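Aminoglycoside phosphotransferase (Mycobacterium smegmatis, PDB 6EF6) phosphorylates (S)-1-amino-2-propanol as a kinase of the aminoacetone utilization microcompartment. Local coordinates at residues I30-L35 / A44-L49; E283-G288 / R293-A298. All coordinates share one frame; numbering follows the deposited sequence. Where two conformers were deposited one is given.

Interaction 1 of 2, residues I30-L35 / A44-L49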
loop_
_atom_site.group_PDB
_atom_site.type_symbol
_atom_site.label_atom_id
_atom_site.label_comp_id
_atom_site.label_asym_id
_atom_site.label_seq_id
_atom_site.Cartn_x
_atom_site.Cartn_y
_atom_site.Cartn_z
ATOM N N ILE A 30 12.347 -20.863 -1.665
ATOM C CA ILE A 30 11.371 -20.653 -2.728
ATOM C C ILE A 30 11.958 -19.752 -3.799
ATOM O O ILE A 30 11.793 -19.999 -5.000
ATOM C CB ILE A 30 10.046 -20.109 -2.164
ATOM C CG1 ILE A 30 9.354 -21.207 -1.361
ATOM C CG2 ILE A 30 9.119 -19.638 -3.293
ATOM C CD1 ILE A 30 8.601 -20.688 -0.189
ATOM N N ALA A 31 12.645 -18.688 -3.388
ATOM C CA ALA A 31 13.280 -17.813 -4.358
ATOM C C ALA A 31 14.287 -18.571 -5.207
ATOM O O ALA A 31 14.339 -18.384 -6.428
ATOM C CB ALA A 31 13.917 -16.616 -3.655
ATOM N N GLN A 32 15.061 -19.462 -4.589
ATOM C CA GLN A 32 16.033 -20.246 -5.344
ATOM C C GLN A 32 15.342 -21.195 -6.307
ATOM O O GLN A 32 15.748 -21.317 -7.468
ATOM C CB GLN A 32 16.909 -21.048 -4.382
ATOM C CG GLN A 32 18.058 -20.276 -3.811
ATOM C CD GLN A 32 18.973 -21.171 -2.994
ATOM O OE1 GLN A 32 19.937 -21.731 -3.511
ATOM N NE2 GLN A 32 18.660 -21.325 -1.716
ATOM N N GLN A 33 14.307 -21.901 -5.837
ATOM C CA GLN A 33 13.536 -22.743 -6.748
ATOM C C GLN A 33 13.064 -21.942 -7.942
ATOM O O GLN A 33 13.083 -22.432 -9.079
ATOM C CB GLN A 33 12.316 -23.332 -6.044
ATOM C CG GLN A 33 12.620 -24.343 -4.947
ATOM C CD GLN A 33 11.351 -24.913 -4.343
ATOM O OE1 GLN A 33 10.514 -25.476 -5.052
ATOM N NE2 GLN A 33 11.187 -24.747 -3.036
ATOM N N ALA A 34 12.586 -20.720 -7.698
ATOM C CA ALA A 34 12.010 -19.926 -8.773
ATOM C C ALA A 34 13.048 -19.542 -9.814
ATOM O O ALA A 34 12.704 -19.362 -10.990
ATOM C CB ALA A 34 11.340 -18.666 -8.203
ATOM N N LEU A 35 14.302 -19.377 -9.411
ATOM C CA LEU A 35 15.346 -18.988 -10.355
ATOM C C LEU A 35 15.444 -19.947 -11.524
ATOM O O LEU A 35 15.811 -19.538 -12.630
ATOM C CB LEU A 35 16.695 -18.860 -9.652
ATOM C CG LEU A 35 16.803 -17.675 -8.685
ATOM C CD1 LEU A 35 18.175 -17.672 -8.042
ATOM C CD2 LEU A 35 16.532 -16.347 -9.380
ATOM N N ALA A 44 22.544 -17.435 -9.072
ATOM C CA ALA A 44 22.600 -15.994 -8.863
ATOM C C ALA A 44 22.527 -15.699 -7.373
ATOM O O ALA A 44 21.941 -16.458 -6.595
ATOM C CB ALA A 44 21.427 -15.301 -9.557
ATOM N N SER A 45 23.140 -14.598 -6.968
ATOM C CA SER A 45 23.051 -14.203 -5.576
ATOM C C SER A 45 21.692 -13.569 -5.315
ATOM O O SER A 45 21.087 -12.952 -6.201
ATOM C CB SER A 45 24.165 -13.224 -5.207
ATOM O OG SER A 45 24.100 -12.055 -5.988
ATOM N N LEU A 46 21.209 -13.754 -4.092
ATOM C CA LEU A 46 19.952 -13.186 -3.629
ATOM C C LEU A 46 20.202 -12.370 -2.372
ATOM O O LEU A 46 20.886 -12.828 -1.456
ATOM C CB LEU A 46 18.957 -14.292 -3.295
ATOM C CG LEU A 46 18.510 -15.156 -4.474
ATOM C CD1 LEU A 46 17.745 -16.382 -3.953
ATOM C CD2 LEU A 46 17.640 -14.339 -5.422
ATOM N N ARG A 47 19.648 -11.168 -2.334
ATOM C CA ARG A 47 19.762 -10.249 -1.200
ATOM C C ARG A 47 18.345 -9.858 -0.813
ATOM O O ARG A 47 17.612 -9.282 -1.631
ATOM C CB ARG A 47 20.532 -8.998 -1.625
ATOM C CG ARG A 47 20.551 -7.854 -0.621
ATOM C CD ARG A 47 21.464 -8.177 0.529
ATOM N NE ARG A 47 22.794 -8.501 0.046
ATOM C CZ ARG A 47 23.711 -9.150 0.753
ATOM N NH1 ARG A 47 23.441 -9.550 1.993
ATOM N NH2 ARG A 47 24.893 -9.411 0.208
ATOM N N LEU A 48 17.948 -10.156 0.419
ATOM C CA LEU A 48 16.612 -9.763 0.875
ATOM C C LEU A 48 16.510 -8.246 1.024
ATOM O O LEU A 48 17.300 -7.629 1.741
ATOM C CB LEU A 48 16.291 -10.423 2.219
ATOM C CG LEU A 48 14.861 -10.135 2.718
ATOM C CD1 LEU A 48 13.819 -10.722 1.751
ATOM C CD2 LEU A 48 14.675 -10.652 4.166
ATOM N N LEU A 49 15.516 -7.645 0.368
ATOM C CA LEU A 49 15.303 -6.202 0.413
ATOM C C LEU A 49 14.265 -5.838 1.474
ATOM O O LEU A 49 13.399 -6.639 1.836
ATOM C CB LEU A 49 14.854 -5.695 -0.968
ATOM C CG LEU A 49 15.860 -5.936 -2.101
ATOM C CD1 LEU A 49 15.337 -5.341 -3.403
ATOM C CD2 LEU A 49 17.249 -5.367 -1.760
#
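Helix 30-35 runs obliquely antiparallel to strand 45-48, with its axis 10.1 Å from that of the strand and the two chain directions 142° apart, so that Ala31 comes to face Leu46, and Leu35 to face Ala44. The isobutyl group of Leu46 is central to the contact; it reaches from the strand toward the helix and divides its two methyls between successive turns. One branch goes to the start of the segment: Leu46 CD1 sits 3.8 Å from Ala31 CB and 3.9 Å from Gln32 CG. The other branch turns toward Leu35, with Leu46 CD2 at 4.3 Å from Leu35 CD1. That same Leu35 methyl also lies 4.3 Å from Ala44 CB. In Leu35, chi2 of 179° carries CD1 to the far end of an extended side chain, where it meets both Leu46 and Ala44, the residue just before the strand. Gln32 contributes aliphatic carbon alone, its side chain passing Leu46 at a slant. Everything exchanged here is van der Waals contact, graded from buried Ala31 and Leu35 to exposed Gln32. Ala31 also packs on Tyr57 and Leu68, in strands 55-61 and 64-70, while Leu46 touches Val59. The short helix thus packs on one face of the antiparallel five-stranded sheet of the N-terminal lobe, near edge strand 45-48, in the kinase-like fold of the aminoglycoside phosphotransferase family.

Interaction 2 of 2, residues E283-G288 / R293-A298; sequences ESWVAG and RELPAA
Leu295 turns its side chain back onto Trp285 and Val286 in a helix-loop-helix connection of the C-terminal lobe, where the chain leaves helix 278-290 and bends back before helix 297-300. The CA atoms of Val286 and Leu295 are the nearest across the two segments, 7.5 Å apart. The leucine places CG opposite its own backbone N (chi1 -159°), and with chi2 at 168° the chain runs on extended, delivering a single methyl, CD1, to both helix residues. Trp285 has a similar first torsion (chi1 -169°), which sends the indole off the backbone. It is the six-membered ring that is touched, through CZ3; the methyl arrives at the ring's edge, near its plane, and not over a face. Val286 offers CG2. Each helix side chain crosses the leucine at about a right angle. All three residues are buried, and Phe262 touches both Trp285 and Leu295, while Phe265 meets the indole edge-to-face. The loop has a polar tie as well, since Arg290 NH2 hydrogen-bonds the carbonyl of Leu295. Pro296 then takes the N-cap position of the following helix. Leu295 CD1 ends 3.8 Å from Trp285 CZ3 and 4.0 Å from Val286 CG2.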
loop_
_atom_site.group_PDB
_atom_site.type_symbol
_atom_site.label_atom_id
_atom_site.label_comp_id
_atom_site.label_asym_id
_atom_site.label_seq_id
_atom_site.Cartn_x
_atom_site.Cartn_y
_atom_site.Cartn_z
ATOM N N GLU A 283 -1.126 19.592 3.230
ATOM C CA GLU A 283 -1.145 20.714 2.292
ATOM C C GLU A 283 -0.160 20.472 1.147
ATOM O O GLU A 283 -0.478 20.773 0.001
ATOM C CB GLU A 283 -0.849 22.044 2.982
ATOM C CG GLU A 283 -1.970 22.444 3.935
ATOM C CD GLU A 283 -1.941 23.908 4.420
ATOM O OE1 GLU A 283 -1.365 24.782 3.748
ATOM O OE2 GLU A 283 -2.528 24.184 5.493
ATOM N N SER A 284 0.999 19.883 1.420
ATOM C CA SER A 284 1.957 19.617 0.357
ATOM C C SER A 284 1.411 18.568 -0.590
ATOM O O SER A 284 1.489 18.710 -1.814
ATOM C CB SER A 284 3.285 19.165 0.968
ATOM O OG SER A 284 3.851 20.168 1.775
ATOM N N TRP A 285 0.873 17.470 -0.034
ATOM C CA TRP A 285 0.303 16.405 -0.860
ATOM C C TRP A 285 -0.826 16.923 -1.731
ATOM O O TRP A 285 -0.886 16.612 -2.907
ATOM C CB TRP A 285 -0.197 15.300 0.082
ATOM C CG TRP A 285 -0.602 13.984 -0.517
ATOM C CD1 TRP A 285 0.182 12.840 -0.595
ATOM C CD2 TRP A 285 -1.861 13.665 -1.114
ATOM N NE1 TRP A 285 -0.553 11.805 -1.164
ATOM C CE2 TRP A 285 -1.800 12.282 -1.492
ATOM C CE3 TRP A 285 -3.063 14.366 -1.304
ATOM C CZ2 TRP A 285 -2.886 11.617 -2.041
ATOM C CZ3 TRP A 285 -4.148 13.687 -1.874
ATOM C CH2 TRP A 285 -4.044 12.337 -2.225
ATOM N N VAL A 286 -1.717 17.709 -1.149
ATOM C CA VAL A 286 -2.830 18.277 -1.906
ATOM C C VAL A 286 -2.364 19.191 -3.037
ATOM O O VAL A 286 -2.930 19.192 -4.134
ATOM C CB VAL A 286 -3.788 18.987 -0.944
ATOM C CG1 VAL A 286 -4.762 19.878 -1.709
ATOM C CG2 VAL A 286 -4.537 17.951 -0.081
ATOM N N ALA A 287 -1.340 20.031 -2.786
ATOM C CA ALA A 287 -0.805 20.886 -3.843
ATOM C C ALA A 287 -0.266 20.060 -5.002
ATOM O O ALA A 287 -0.486 20.378 -6.178
ATOM C CB ALA A 287 0.308 21.782 -3.285
ATOM N N GLY A 288 0.406 18.946 -4.687
ATOM C CA GLY A 288 0.911 18.069 -5.745
ATOM C C GLY A 288 -0.212 17.371 -6.495
ATOM O O GLY A 288 -0.238 17.339 -7.733
ATOM N N ARG A 293 -4.828 16.571 -11.051
ATOM C CA ARG A 293 -6.232 16.164 -11.001
ATOM C C ARG A 293 -6.952 16.992 -9.950
ATOM O O ARG A 293 -6.415 17.272 -8.884
ATOM C CB ARG A 293 -6.401 14.691 -10.650
ATOM C CG ARG A 293 -7.883 14.139 -10.646
ATOM C CD ARG A 293 -7.995 12.660 -10.246
ATOM N NE ARG A 293 -9.366 12.156 -10.296
ATOM C CZ ARG A 293 -10.183 12.005 -9.249
ATOM N NH1 ARG A 293 -11.410 11.523 -9.434
ATOM N NH2 ARG A 293 -9.805 12.328 -8.020
ATOM N N GLU A 294 -8.179 17.360 -10.230
ATOM C CA GLU A 294 -8.964 18.101 -9.255
ATOM C C GLU A 294 -9.105 17.366 -7.926
ATOM O O GLU A 294 -9.248 16.130 -7.866
ATOM C CB GLU A 294 -10.367 18.354 -9.804
ATOM C CG GLU A 294 -11.162 17.076 -10.105
ATOM C CD GLU A 294 -12.647 17.320 -10.107
ATOM O OE1 GLU A 294 -13.031 18.409 -10.589
ATOM O OE2 GLU A 294 -13.380 16.444 -9.583
ATOM N N LEU A 295 -9.100 18.127 -6.823
ATOM C CA LEU A 295 -9.376 17.634 -5.488
ATOM C C LEU A 295 -10.409 18.588 -4.896
ATOM O O LEU A 295 -10.063 19.599 -4.281
ATOM C CB LEU A 295 -8.080 17.478 -4.668
ATOM C CG LEU A 295 -8.131 16.543 -3.460
ATOM C CD1 LEU A 295 -6.749 16.236 -2.914
ATOM C CD2 LEU A 295 -8.911 17.144 -2.346
ATOM N N PRO A 296 -11.699 18.304 -5.083
ATOM C CA PRO A 296 -12.745 19.166 -4.572
ATOM C C PRO A 296 -12.803 19.283 -3.058
ATOM O O PRO A 296 -12.302 18.422 -2.313
ATOM C CB PRO A 296 -14.023 18.493 -5.095
ATOM C CG PRO A 296 -13.634 17.526 -6.144
ATOM C CD PRO A 296 -12.207 17.145 -5.810
ATOM N N ALA A 297 -13.466 20.346 -2.605
ATOM C CA ALA A 297 -13.593 20.620 -1.178
ATOM C C ALA A 297 -14.174 19.444 -0.428
ATOM O O ALA A 297 -13.727 19.132 0.680
ATOM C CB ALA A 297 -14.410 21.891 -0.939
ATOM N N ALA A 298 -15.172 18.765 -0.982
ATOM C CA ALA A 298 -15.805 17.697 -0.222
ATOM C C ALA A 298 -14.871 16.522 -0.043
ATOM O O ALA A 298 -14.921 15.829 0.980
ATOM C CB ALA A 298 -17.068 17.253 -0.925
#

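How the interactions relate
The two contacts illustrate one principle, that apolar side chains join elements that are neighbours along the chain, at two ends of a bilobal kinase. Interaction 1 belongs to the N-terminal lobe and interaction 2 to the C-terminal lobe; their centres are 41 Å apart on opposite sides of the chain's centre, and they share no element. Interaction 1 joins helix to strand, buries more surface (186 against 114 Å²) and is partly open, working through aliphatic side chains. Interaction 2, though smaller, is wholly buried, joins helix to loop, and adds an aromatic edge. Leucines supply much of both contacts, two of them in interaction 1 and one in interaction 2.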